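Local coordinates for tylactone synthase starter module and modules 1 & 2 (PDB 2Z5L), which probably reduces, through its first ketoreductase domain, the beta-keto group of the growing tylactone chain and sets the chirality of the resulting alcohol, at residues A[278-283]-A[308-313]; A[428-433]-A[458-463]; A[416-419]-A[423-426]. All coordinates share one frame; numbering follows the deposited sequence.

Overall arrangement
All three contacts belong to the Rossmann-type ketoreductase. Interaction 1 joins the end of helix 270-281 to the turn leading into edge strand 313-318, about 32 Å from the centre of the chain. Interaction 2 lies deeper, about 17 Å from that centre, where two tryptophans of 428-433 meet helix 457-470. The two centres are 21 Å apart, yet the contacts are tied directly: NH2 of Arg278 makes a salt bridge of 2.9 Å to OD1 of Asp462. Interaction 3 precedes interaction 2 in the chain, in the connection from helix 402-419 to strand 426-430; their centres are 20 Å apart. Trp433 of interaction 2 lies near, without touching, the glycines of a probable nucleotide-binding Rossmann motif.

Interaction 1 of 3, residues A[278-283]-A[308-313]; sequences RLAAEG and RGHGCE
Ala281 sets its methyl over one face of the His310 imidazole, and this CH-pi contact, together with the neighbouring Ala280-Cys312 pair, joins the C-terminal end of helix 270-281 to the turn that follows helix 300-308. CB of Ala281 stands 3.7 Å from the ring centroid and 20° off the ring normal, displaced toward the rim, so that CE1 and ND1 are the ring atoms beneath it. The His310 side chain leaves its turn with CG opposite the carbonyl carbon and beside the backbone N (chi1 -75°), which lays the imidazole against Ala281. Its CB rests 3.4 Å from the carbonyl O of Ala280.

Deeper in, CB of Ala280 meets CB of Cys312 at 3.8 Å. The methylene makes the closest touch, while SG is anti to the backbone N. Leu287 of strand 286-291 touches both side chains, so this pair belongs to the layer between helix and sheet in the Rossmann fold.

The His310 turn is a type I beta turn from Arg308 to Gly311, closed by the Gly311 N to Arg308 O bond of 2.8 Å. Gly311 then takes positive phi, and the chain swings toward strand 313-318.

Across the helix, Arg278 bends back along its own segment, and its NE donates to OE1 of Glu282 at 3.0 Å. The carboxylate oxygen lies in the guanidinium plane, although the donor stands 39° out of the carboxylate plane.

Between the two segments the contact is therefore apolar and CH-pi packing, with the charges paired on the helix's other side; backbone bonds of Glu313 to Glu285 and Leu287 hold the strand that follows. Such packing makes little directional demand, which implies that the junction rests at least partly on fit of shape.

Interaction 2 of 3, residues A[428-433]-A[458-463]; sequences VAWGLW and DAAVDA
The indole of Trp430 has the carbonyl O of Ala460 at its edge, near the ring plane and 3.1 Å from CH2, while the Trp433 indole has the methyl of Ala460 over one face and CB of Trp430 at its edge. Trp430 is packed on both faces: CG1 of Val428 lies 3.5 Å above one, and NE1 of Trp433 lies 3.0 Å above the opposite one, each offset toward the rim. These groups fill the space between the end of strand 426-430 in the Rossmann-type ketoreductase and helix 457-470, which packs beside it.

Ala460 is the hub. Its CB points toward the tryptophans and touches both, reaching CZ3 of Trp430 at 3.8 Å. The same methyl makes a CH-pi contact with Trp433, 4.0 Å from the centroid of the six-membered ring and 15° off its normal. Trp430 holds CG opposite the carbonyl carbon (chi1 -62°), which carries the far end of the indole to the helix although its CB starts off alongside.

Around this pair, Phe389 meets the Trp430 ring with planes about 25° apart, and Ile271 of helix 270-281 touches Trp433. That second neighbour links the tryptophan to the helix that begins within the probable glycine-rich motif. One residue on from Ala460, CG2 of Val461 comes within 4.4 Å of CH2 of Trp433, approaching the indole obliquely.

Interaction 3 of 3, residues A[416-419]-A[423-426]; sequences ERRR and LPAT
The connection from helix 402-419 to strand 426-430 is closed by two arginines of the last helical turn, which reach the backbone carbonyls of 423-426. Arg418 grips Pro424 O side-on with two nitrogens: NE donates at 2.6 Å and NH2 at 2.8 Å, both with the oxygen in the guanidinium plane. A bend at chi3 (67°) turns the group to do so. CB of Leu423 lies over one face of this guanidinium, and CB of Ala425 sits at its edge, 3.4 Å from NE. His374 takes a bond from NH1, and Phe386 makes a cation-pi contact, so the buried guanidinium has two acceptors and an aromatic partner.

In this Rossmann-type ketoreductase the linker delivers the chain straight into the sheet, where Thr426 already pairs with Phe386 and Leu388. Leu423 N donates to Arg418 O at 2.9 Å, tying the returning chain to the helix end. Arg419 runs along the other flank with bends at chi2 and chi3, and its NH1 meets Ala425 O at 2.8 Å, nearly along the C=O axis. Its guanidinium also donates to the carbonyls of Asn471 and Asp472, while CA of Arg419 makes a CA-H...O contact of 3.2 Å with Leu423 O.

Interaction 1 of 3, residues A[278-283]-A[308-313]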
ATOM      1  N   ARG A 278     -25.607  -8.185   0.596  1.00 28.36           N
ATOM      2  CA  ARG A 278     -25.544  -8.267   2.054  1.00 28.95           C
ATOM      3  C   ARG A 278     -26.062  -7.007   2.745  1.00 29.63           C
ATOM      4  O   ARG A 278     -26.772  -7.094   3.748  1.00 27.59           O
ATOM      5  CB  ARG A 278     -24.107  -8.550   2.493  1.00 30.81           C
ATOM      6  CG  ARG A 278     -23.719 -10.027   2.362  1.00 35.49           C
ATOM      7  CD  ARG A 278     -24.422 -10.864   3.443  1.00 36.62           C
ATOM      8  NE  ARG A 278     -24.020 -10.507   4.808  1.00 37.18           N
ATOM      9  CZ  ARG A 278     -22.888 -10.889   5.404  1.00 40.10           C
ATOM     10  NH1 ARG A 278     -22.011 -11.650   4.762  1.00 39.77           N
ATOM     11  NH2 ARG A 278     -22.653 -10.540   6.665  1.00 39.73           N
ATOM     12  N   LEU A 279     -25.692  -5.849   2.208  1.00 29.21           N
ATOM     13  CA  LEU A 279     -26.121  -4.575   2.765  1.00 31.70           C
ATOM     14  C   LEU A 279     -27.621  -4.387   2.592  1.00 31.83           C
ATOM     15  O   LEU A 279     -28.345  -4.109   3.555  1.00 34.97           O
ATOM     16  CB  LEU A 279     -25.349  -3.437   2.096  1.00 29.11           C
ATOM     17  CG  LEU A 279     -23.851  -3.549   2.418  1.00 30.15           C
ATOM     18  CD1 LEU A 279     -23.104  -2.311   1.960  1.00 27.39           C
ATOM     19  CD2 LEU A 279     -23.694  -3.760   3.941  1.00 28.99           C
ATOM     20  N   ALA A 280     -28.080  -4.547   1.355  1.00 33.28           N
ATOM     21  CA  ALA A 280     -29.496  -4.411   1.014  1.00 34.23           C
ATOM     22  C   ALA A 280     -30.350  -5.344   1.854  1.00 37.17           C
ATOM     23  O   ALA A 280     -31.463  -4.989   2.269  1.00 36.00           O
ATOM     24  CB  ALA A 280     -29.702  -4.722  -0.442  1.00 31.89           C
ATOM     25  N   ALA A 281     -29.818  -6.542   2.099  1.00 37.22           N
ATOM     26  CA  ALA A 281     -30.527  -7.532   2.884  1.00 38.53           C
ATOM     27  C   ALA A 281     -30.464  -7.252   4.373  1.00 39.03           C
ATOM     28  O   ALA A 281     -31.220  -7.842   5.143  1.00 38.64           O
ATOM     29  CB  ALA A 281     -29.982  -8.921   2.587  1.00 40.03           C
ATOM     30  N   GLU A 282     -29.607  -6.328   4.792  1.00 39.80           N
ATOM     31  CA  GLU A 282     -29.515  -6.059   6.223  1.00 42.21           C
ATOM     32  C   GLU A 282     -29.903  -4.672   6.690  1.00 41.86           C
ATOM     33  O   GLU A 282     -29.421  -4.216   7.725  1.00 42.75           O
ATOM     34  CB  GLU A 282     -28.113  -6.366   6.738  1.00 43.93           C
ATOM     35  CG  GLU A 282     -27.677  -7.799   6.534  1.00 49.58           C
ATOM     36  CD  GLU A 282     -26.311  -8.070   7.135  1.00 52.59           C
ATOM     37  OE1 GLU A 282     -25.765  -9.170   6.890  1.00 52.37           O
ATOM     38  OE2 GLU A 282     -25.795  -7.181   7.853  1.00 54.73           O
ATOM     39  N   GLY A 283     -30.763  -3.991   5.947  1.00 41.58           N
ATOM     40  CA  GLY A 283     -31.176  -2.679   6.402  1.00 41.29           C
ATOM     41  C   GLY A 283     -30.819  -1.481   5.552  1.00 40.75           C
ATOM     42  O   GLY A 283     -31.118  -0.350   5.932  1.00 41.63           O
ATOM     43  N   ARG A 308     -33.770  -4.761  -4.957  1.00 27.34           N
ATOM     44  CA  ARG A 308     -34.942  -3.990  -4.543  1.00 27.43           C
ATOM     45  C   ARG A 308     -35.926  -4.908  -3.839  1.00 28.93           C
ATOM     46  O   ARG A 308     -36.757  -4.463  -3.055  1.00 29.57           O
ATOM     47  CB  ARG A 308     -35.624  -3.369  -5.747  1.00 25.89           C
ATOM     48  CG  ARG A 308     -34.743  -2.498  -6.550  1.00 23.52           C
ATOM     49  CD  ARG A 308     -35.483  -1.960  -7.757  1.00 21.60           C
ATOM     50  NE  ARG A 308     -34.585  -1.051  -8.482  1.00 24.53           N
ATOM     51  CZ  ARG A 308     -34.066  -1.290  -9.681  1.00 22.92           C
ATOM     52  NH1 ARG A 308     -34.361  -2.416 -10.315  1.00 23.26           N
ATOM     53  NH2 ARG A 308     -33.236  -0.410 -10.242  1.00 23.66           N
ATOM     54  N   GLY A 309     -35.816  -6.204  -4.118  1.00 31.72           N
ATOM     55  CA  GLY A 309     -36.696  -7.171  -3.491  1.00 32.68           C
ATOM     56  C   GLY A 309     -36.467  -7.231  -1.996  1.00 34.00           C
ATOM     57  O   GLY A 309     -37.315  -7.724  -1.252  1.00 32.76           O
ATOM     58  N   HIS A 310     -35.313  -6.744  -1.551  1.00 36.03           N
ATOM     59  CA  HIS A 310     -34.994  -6.741  -0.124  1.00 36.65           C
ATOM     60  C   HIS A 310     -35.645  -5.539   0.524  1.00 37.76           C
ATOM     61  O   HIS A 310     -35.589  -5.394   1.740  1.00 39.32           O
ATOM     62  CB  HIS A 310     -33.482  -6.679   0.087  1.00 37.48           C
ATOM     63  CG  HIS A 310     -32.787  -7.975  -0.180  1.00 39.23           C
ATOM     64  ND1 HIS A 310     -32.981  -9.097   0.600  1.00 38.56           N
ATOM     65  CD2 HIS A 310     -31.936  -8.347  -1.165  1.00 39.69           C
ATOM     66  CE1 HIS A 310     -32.284 -10.101   0.103  1.00 37.08           C
ATOM     67  NE2 HIS A 310     -31.641  -9.673  -0.969  1.00 40.10           N
ATOM     68  N   GLY A 311     -36.251  -4.682  -0.301  1.00 37.16           N
ATOM     69  CA  GLY A 311     -36.916  -3.490   0.190  1.00 38.08           C
ATOM     70  C   GLY A 311     -36.074  -2.262  -0.082  1.00 39.56           C
ATOM     71  O   GLY A 311     -36.570  -1.135  -0.091  1.00 41.08           O
ATOM     72  N   CYS A 312     -34.791  -2.495  -0.330  1.00 38.30           N
ATOM     73  CA  CYS A 312     -33.828  -1.433  -0.595  1.00 37.74           C
ATOM     74  C   CYS A 312     -34.004  -0.763  -1.967  1.00 36.65           C
ATOM     75  O   CYS A 312     -34.230  -1.435  -2.971  1.00 36.58           O
ATOM     76  CB  CYS A 312     -32.415  -2.016  -0.492  1.00 37.31           C
ATOM     77  SG  CYS A 312     -31.144  -0.771  -0.580  1.00 44.73           S
ATOM     78  N   GLU A 313     -33.888   0.560  -2.011  1.00 35.40           N
ATOM     79  CA  GLU A 313     -33.970   1.281  -3.279  1.00 32.78           C
ATOM     80  C   GLU A 313     -32.627   1.293  -4.006  1.00 28.21           C
ATOM     81  O   GLU A 313     -31.598   1.615  -3.411  1.00 24.97           O
ATOM     82  CB  GLU A 313     -34.456   2.715  -3.051  1.00 37.88           C
ATOM     83  CG  GLU A 313     -34.944   3.413  -4.309  1.00 45.11           C
ATOM     84  CD  GLU A 313     -35.322   4.860  -4.063  1.00 49.69           C
ATOM     85  OE1 GLU A 313     -36.316   5.103  -3.346  1.00 51.34           O
ATOM     86  OE2 GLU A 313     -34.626   5.755  -4.587  1.00 49.77           O
TER

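Interaction 2 of 3, residues A[428-433]-A[458-463]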
ATOM      1  N   VAL A 428      -9.177  -1.794   4.929  1.00 29.81           N
ATOM      2  CA  VAL A 428      -8.872  -3.204   5.164  1.00 28.62           C
ATOM      3  C   VAL A 428      -7.988  -3.789   4.066  1.00 28.45           C
ATOM      4  O   VAL A 428      -8.348  -3.764   2.894  1.00 28.95           O
ATOM      5  CB  VAL A 428     -10.162  -4.046   5.257  1.00 27.68           C
ATOM      6  CG1 VAL A 428      -9.819  -5.461   5.675  1.00 27.65           C
ATOM      7  CG2 VAL A 428     -11.132  -3.418   6.249  1.00 29.24           C
ATOM      8  N   ALA A 429      -6.833  -4.312   4.464  1.00 27.86           N
ATOM      9  CA  ALA A 429      -5.887  -4.919   3.535  1.00 29.46           C
ATOM     10  C   ALA A 429      -6.249  -6.397   3.382  1.00 29.23           C
ATOM     11  O   ALA A 429      -5.755  -7.256   4.115  1.00 28.30           O
ATOM     12  CB  ALA A 429      -4.456  -4.769   4.061  1.00 29.03           C
ATOM     13  N   TRP A 430      -7.109  -6.685   2.411  1.00 28.36           N
ATOM     14  CA  TRP A 430      -7.582  -8.039   2.183  1.00 27.13           C
ATOM     15  C   TRP A 430      -6.533  -9.005   1.672  1.00 30.22           C
ATOM     16  O   TRP A 430      -5.496  -8.609   1.136  1.00 31.23           O
ATOM     17  CB  TRP A 430      -8.770  -8.022   1.213  1.00 24.93           C
ATOM     18  CG  TRP A 430      -9.950  -7.267   1.740  1.00 23.95           C
ATOM     19  CD1 TRP A 430     -10.279  -5.962   1.475  1.00 23.52           C
ATOM     20  CD2 TRP A 430     -10.904  -7.727   2.708  1.00 23.57           C
ATOM     21  NE1 TRP A 430     -11.364  -5.588   2.225  1.00 21.67           N
ATOM     22  CE2 TRP A 430     -11.763  -6.643   2.995  1.00 20.93           C
ATOM     23  CE3 TRP A 430     -11.101  -8.941   3.373  1.00 24.84           C
ATOM     24  CZ2 TRP A 430     -12.812  -6.738   3.908  1.00 22.46           C
ATOM     25  CZ3 TRP A 430     -12.156  -9.040   4.294  1.00 25.20           C
ATOM     26  CH2 TRP A 430     -12.988  -7.941   4.555  1.00 24.80           C
ATOM     27  N   GLY A 431      -6.824 -10.282   1.869  1.00 32.45           N
ATOM     28  CA  GLY A 431      -5.961 -11.347   1.404  1.00 34.84           C
ATOM     29  C   GLY A 431      -6.709 -11.889   0.207  1.00 35.91           C
ATOM     30  O   GLY A 431      -7.501 -11.157  -0.389  1.00 35.20           O
ATOM     31  N   LEU A 432      -6.484 -13.148  -0.142  1.00 35.39           N
ATOM     32  CA  LEU A 432      -7.171 -13.764  -1.276  1.00 37.35           C
ATOM     33  C   LEU A 432      -8.660 -13.924  -1.009  1.00 38.91           C
ATOM     34  O   LEU A 432      -9.050 -14.412   0.055  1.00 40.13           O
ATOM     35  CB  LEU A 432      -6.574 -15.136  -1.570  1.00 36.33           C
ATOM     36  CG  LEU A 432      -5.104 -15.149  -1.977  1.00 37.55           C
ATOM     37  CD1 LEU A 432      -4.600 -16.599  -2.102  1.00 34.49           C
ATOM     38  CD2 LEU A 432      -4.969 -14.420  -3.288  1.00 37.85           C
ATOM     39  N   TRP A 433      -9.485 -13.526  -1.976  1.00 40.21           N
ATOM     40  CA  TRP A 433     -10.941 -13.630  -1.847  1.00 40.82           C
ATOM     41  C   TRP A 433     -11.547 -14.899  -2.424  1.00 42.10           C
ATOM     42  O   TRP A 433     -11.363 -15.217  -3.602  1.00 40.82           O
ATOM     43  CB  TRP A 433     -11.634 -12.431  -2.494  1.00 41.38           C
ATOM     44  CG  TRP A 433     -11.882 -11.310  -1.537  1.00 40.39           C
ATOM     45  CD1 TRP A 433     -10.942 -10.529  -0.930  1.00 40.29           C
ATOM     46  CD2 TRP A 433     -13.154 -10.860  -1.054  1.00 38.43           C
ATOM     47  NE1 TRP A 433     -11.549  -9.617  -0.098  1.00 41.02           N
ATOM     48  CE2 TRP A 433     -12.906  -9.800  -0.153  1.00 38.03           C
ATOM     49  CE3 TRP A 433     -14.479 -11.251  -1.292  1.00 38.12           C
ATOM     50  CZ2 TRP A 433     -13.930  -9.124   0.507  1.00 36.03           C
ATOM     51  CZ3 TRP A 433     -15.498 -10.577  -0.632  1.00 37.42           C
ATOM     52  CH2 TRP A 433     -15.217  -9.525   0.259  1.00 37.73           C
ATOM     53  N   ASP A 458     -18.523 -14.597   2.353  1.00 34.66           N
ATOM     54  CA  ASP A 458     -19.383 -14.215   3.466  1.00 35.07           C
ATOM     55  C   ASP A 458     -18.610 -13.997   4.754  1.00 34.49           C
ATOM     56  O   ASP A 458     -18.841 -13.019   5.477  1.00 34.28           O
ATOM     57  CB  ASP A 458     -20.466 -15.278   3.670  1.00 37.11           C
ATOM     58  CG  ASP A 458     -21.476 -15.297   2.526  1.00 40.27           C
ATOM     59  OD1 ASP A 458     -22.076 -14.216   2.248  1.00 37.42           O
ATOM     60  OD2 ASP A 458     -21.664 -16.382   1.916  1.00 39.64           O
ATOM     61  N   ALA A 459     -17.693 -14.910   5.045  1.00 34.43           N
ATOM     62  CA  ALA A 459     -16.872 -14.785   6.236  1.00 33.38           C
ATOM     63  C   ALA A 459     -16.108 -13.468   6.103  1.00 32.01           C
ATOM     64  O   ALA A 459     -16.034 -12.679   7.053  1.00 35.95           O
ATOM     65  CB  ALA A 459     -15.909 -15.959   6.320  1.00 35.16           C
ATOM     66  N   ALA A 460     -15.554 -13.225   4.918  1.00 30.68           N
ATOM     67  CA  ALA A 460     -14.793 -12.006   4.658  1.00 29.25           C
ATOM     68  C   ALA A 460     -15.660 -10.782   4.954  1.00 30.05           C
ATOM     69  O   ALA A 460     -15.204  -9.810   5.569  1.00 29.47           O
ATOM     70  CB  ALA A 460     -14.300 -11.991   3.206  1.00 26.01           C
ATOM     71  N   VAL A 461     -16.916 -10.828   4.519  1.00 31.05           N
ATOM     72  CA  VAL A 461     -17.841  -9.723   4.775  1.00 31.59           C
ATOM     73  C   VAL A 461     -18.089  -9.565   6.275  1.00 33.21           C
ATOM     74  O   VAL A 461     -18.191  -8.441   6.774  1.00 30.76           O
ATOM     75  CB  VAL A 461     -19.196  -9.928   4.042  1.00 32.78           C
ATOM     76  CG1 VAL A 461     -20.229  -8.895   4.536  1.00 30.55           C
ATOM     77  CG2 VAL A 461     -18.987  -9.770   2.552  1.00 32.25           C
ATOM     78  N   ASP A 462     -18.196 -10.683   6.995  1.00 36.28           N
ATOM     79  CA  ASP A 462     -18.400 -10.613   8.448  1.00 37.27           C
ATOM     80  C   ASP A 462     -17.217  -9.900   9.084  1.00 36.70           C
ATOM     81  O   ASP A 462     -17.383  -9.056   9.971  1.00 36.71           O
ATOM     82  CB  ASP A 462     -18.518 -12.010   9.075  1.00 38.63           C
ATOM     83  CG  ASP A 462     -19.751 -12.772   8.598  1.00 39.47           C
ATOM     84  OD1 ASP A 462     -20.788 -12.122   8.299  1.00 39.63           O
ATOM     85  OD2 ASP A 462     -19.683 -14.022   8.543  1.00 39.98           O
ATOM     86  N   ALA A 463     -16.020 -10.259   8.625  1.00 38.02           N
ATOM     87  CA  ALA A 463     -14.791  -9.668   9.132  1.00 36.26           C
ATOM     88  C   ALA A 463     -14.829  -8.163   8.902  1.00 37.91           C
ATOM     89  O   ALA A 463     -14.346  -7.378   9.730  1.00 39.84           O
ATOM     90  CB  ALA A 463     -13.597 -10.283   8.432  1.00 37.00           C
TER

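Interaction 3 of 3, residues A[416-419]-A[423-426]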
ATOM      1  N   GLU A 416      -5.741   6.770   7.510  1.00 35.80           N
ATOM      2  CA  GLU A 416      -5.062   7.353   8.669  1.00 37.59           C
ATOM      3  C   GLU A 416      -5.226   8.865   8.698  1.00 37.55           C
ATOM      4  O   GLU A 416      -5.618   9.431   9.717  1.00 37.54           O
ATOM      5  CB  GLU A 416      -3.562   7.011   8.664  1.00 38.66           C
ATOM      6  CG  GLU A 416      -3.261   5.518   8.665  1.00 41.24           C
ATOM      7  CD  GLU A 416      -1.828   5.192   9.076  1.00 42.99           C
ATOM      8  OE1 GLU A 416      -1.477   5.392  10.256  1.00 45.61           O
ATOM      9  OE2 GLU A 416      -1.048   4.731   8.223  1.00 42.69           O
ATOM     10  N   ARG A 417      -4.930   9.520   7.582  1.00 35.93           N
ATOM     11  CA  ARG A 417      -5.062  10.959   7.546  1.00 37.33           C
ATOM     12  C   ARG A 417      -6.489  11.421   7.808  1.00 38.16           C
ATOM     13  O   ARG A 417      -6.706  12.461   8.440  1.00 40.98           O
ATOM     14  CB  ARG A 417      -4.571  11.519   6.213  1.00 35.55           C
ATOM     15  CG  ARG A 417      -3.074  11.344   5.997  1.00 33.23           C
ATOM     16  CD  ARG A 417      -2.591  12.246   4.883  1.00 32.55           C
ATOM     17  NE  ARG A 417      -3.339  12.046   3.642  1.00 31.56           N
ATOM     18  CZ  ARG A 417      -3.158  11.015   2.815  1.00 29.91           C
ATOM     19  NH1 ARG A 417      -2.252  10.089   3.096  1.00 26.17           N
ATOM     20  NH2 ARG A 417      -3.866  10.920   1.698  1.00 30.12           N
ATOM     21  N   ARG A 418      -7.463  10.656   7.329  1.00 38.02           N
ATOM     22  CA  ARG A 418      -8.873  11.017   7.520  1.00 38.87           C
ATOM     23  C   ARG A 418      -9.312  10.978   8.977  1.00 38.21           C
ATOM     24  O   ARG A 418      -9.855  11.950   9.495  1.00 37.60           O
ATOM     25  CB  ARG A 418      -9.792  10.089   6.714  1.00 37.25           C
ATOM     26  CG  ARG A 418     -10.017  10.511   5.278  1.00 35.49           C
ATOM     27  CD  ARG A 418     -10.997   9.569   4.588  1.00 35.20           C
ATOM     28  NE  ARG A 418     -12.353   9.660   5.135  1.00 33.81           N
ATOM     29  CZ  ARG A 418     -13.233  10.604   4.811  1.00 32.30           C
ATOM     30  NH1 ARG A 418     -12.909  11.548   3.941  1.00 31.90           N
ATOM     31  NH2 ARG A 418     -14.444  10.602   5.359  1.00 34.31           N
ATOM     32  N   ARG A 419      -9.080   9.841   9.619  1.00 39.76           N
ATOM     33  CA  ARG A 419      -9.468   9.665  11.000  1.00 42.49           C
ATOM     34  C   ARG A 419      -8.810  10.708  11.892  1.00 43.61           C
ATOM     35  O   ARG A 419      -9.497  11.430  12.610  1.00 44.91           O
ATOM     36  CB  ARG A 419      -9.115   8.250  11.450  1.00 42.04           C
ATOM     37  CG  ARG A 419      -9.983   7.185  10.794  1.00 43.76           C
ATOM     38  CD  ARG A 419     -11.371   7.152  11.416  1.00 47.15           C
ATOM     39  NE  ARG A 419     -11.324   6.514  12.732  1.00 47.90           N
ATOM     40  CZ  ARG A 419     -11.340   5.202  12.928  1.00 48.94           C
ATOM     41  NH1 ARG A 419     -11.419   4.371  11.895  1.00 49.67           N
ATOM     42  NH2 ARG A 419     -11.232   4.720  14.158  1.00 50.02           N
ATOM     43  N   LEU A 423     -12.471  12.689  10.450  1.00 41.70           N
ATOM     44  CA  LEU A 423     -13.331  12.205   9.384  1.00 41.55           C
ATOM     45  C   LEU A 423     -13.388  10.678   9.454  1.00 41.16           C
ATOM     46  O   LEU A 423     -12.383  10.021   9.728  1.00 40.34           O
ATOM     47  CB  LEU A 423     -12.804  12.663   8.018  1.00 43.05           C
ATOM     48  CG  LEU A 423     -12.898  14.174   7.757  1.00 44.48           C
ATOM     49  CD1 LEU A 423     -11.937  14.586   6.647  1.00 43.70           C
ATOM     50  CD2 LEU A 423     -14.328  14.532   7.381  1.00 45.25           C
ATOM     51  N   PRO A 424     -14.576  10.095   9.226  1.00 40.25           N
ATOM     52  CA  PRO A 424     -14.746   8.638   9.270  1.00 39.70           C
ATOM     53  C   PRO A 424     -13.939   7.976   8.153  1.00 38.59           C
ATOM     54  O   PRO A 424     -13.763   8.559   7.079  1.00 37.78           O
ATOM     55  CB  PRO A 424     -16.254   8.470   9.093  1.00 38.88           C
ATOM     56  CG  PRO A 424     -16.596   9.599   8.168  1.00 40.61           C
ATOM     57  CD  PRO A 424     -15.804  10.757   8.746  1.00 40.75           C
ATOM     58  N   ALA A 425     -13.438   6.773   8.419  1.00 37.70           N
ATOM     59  CA  ALA A 425     -12.651   6.036   7.436  1.00 37.96           C
ATOM     60  C   ALA A 425     -12.130   4.727   8.016  1.00 37.57           C
ATOM     61  O   ALA A 425     -11.737   4.668   9.177  1.00 38.53           O
ATOM     62  CB  ALA A 425     -11.471   6.897   6.949  1.00 38.73           C
ATOM     63  N   THR A 426     -12.127   3.684   7.192  1.00 36.36           N
ATOM     64  CA  THR A 426     -11.647   2.358   7.582  1.00 36.56           C
ATOM     65  C   THR A 426     -10.976   1.750   6.338  1.00 36.79           C
ATOM     66  O   THR A 426     -11.547   1.786   5.245  1.00 36.75           O
ATOM     67  CB  THR A 426     -12.818   1.439   8.007  1.00 38.56           C
ATOM     68  OG1 THR A 426     -13.658   2.120   8.946  1.00 41.39           O
ATOM     69  CG2 THR A 426     -12.291   0.171   8.642  1.00 40.78           C
TER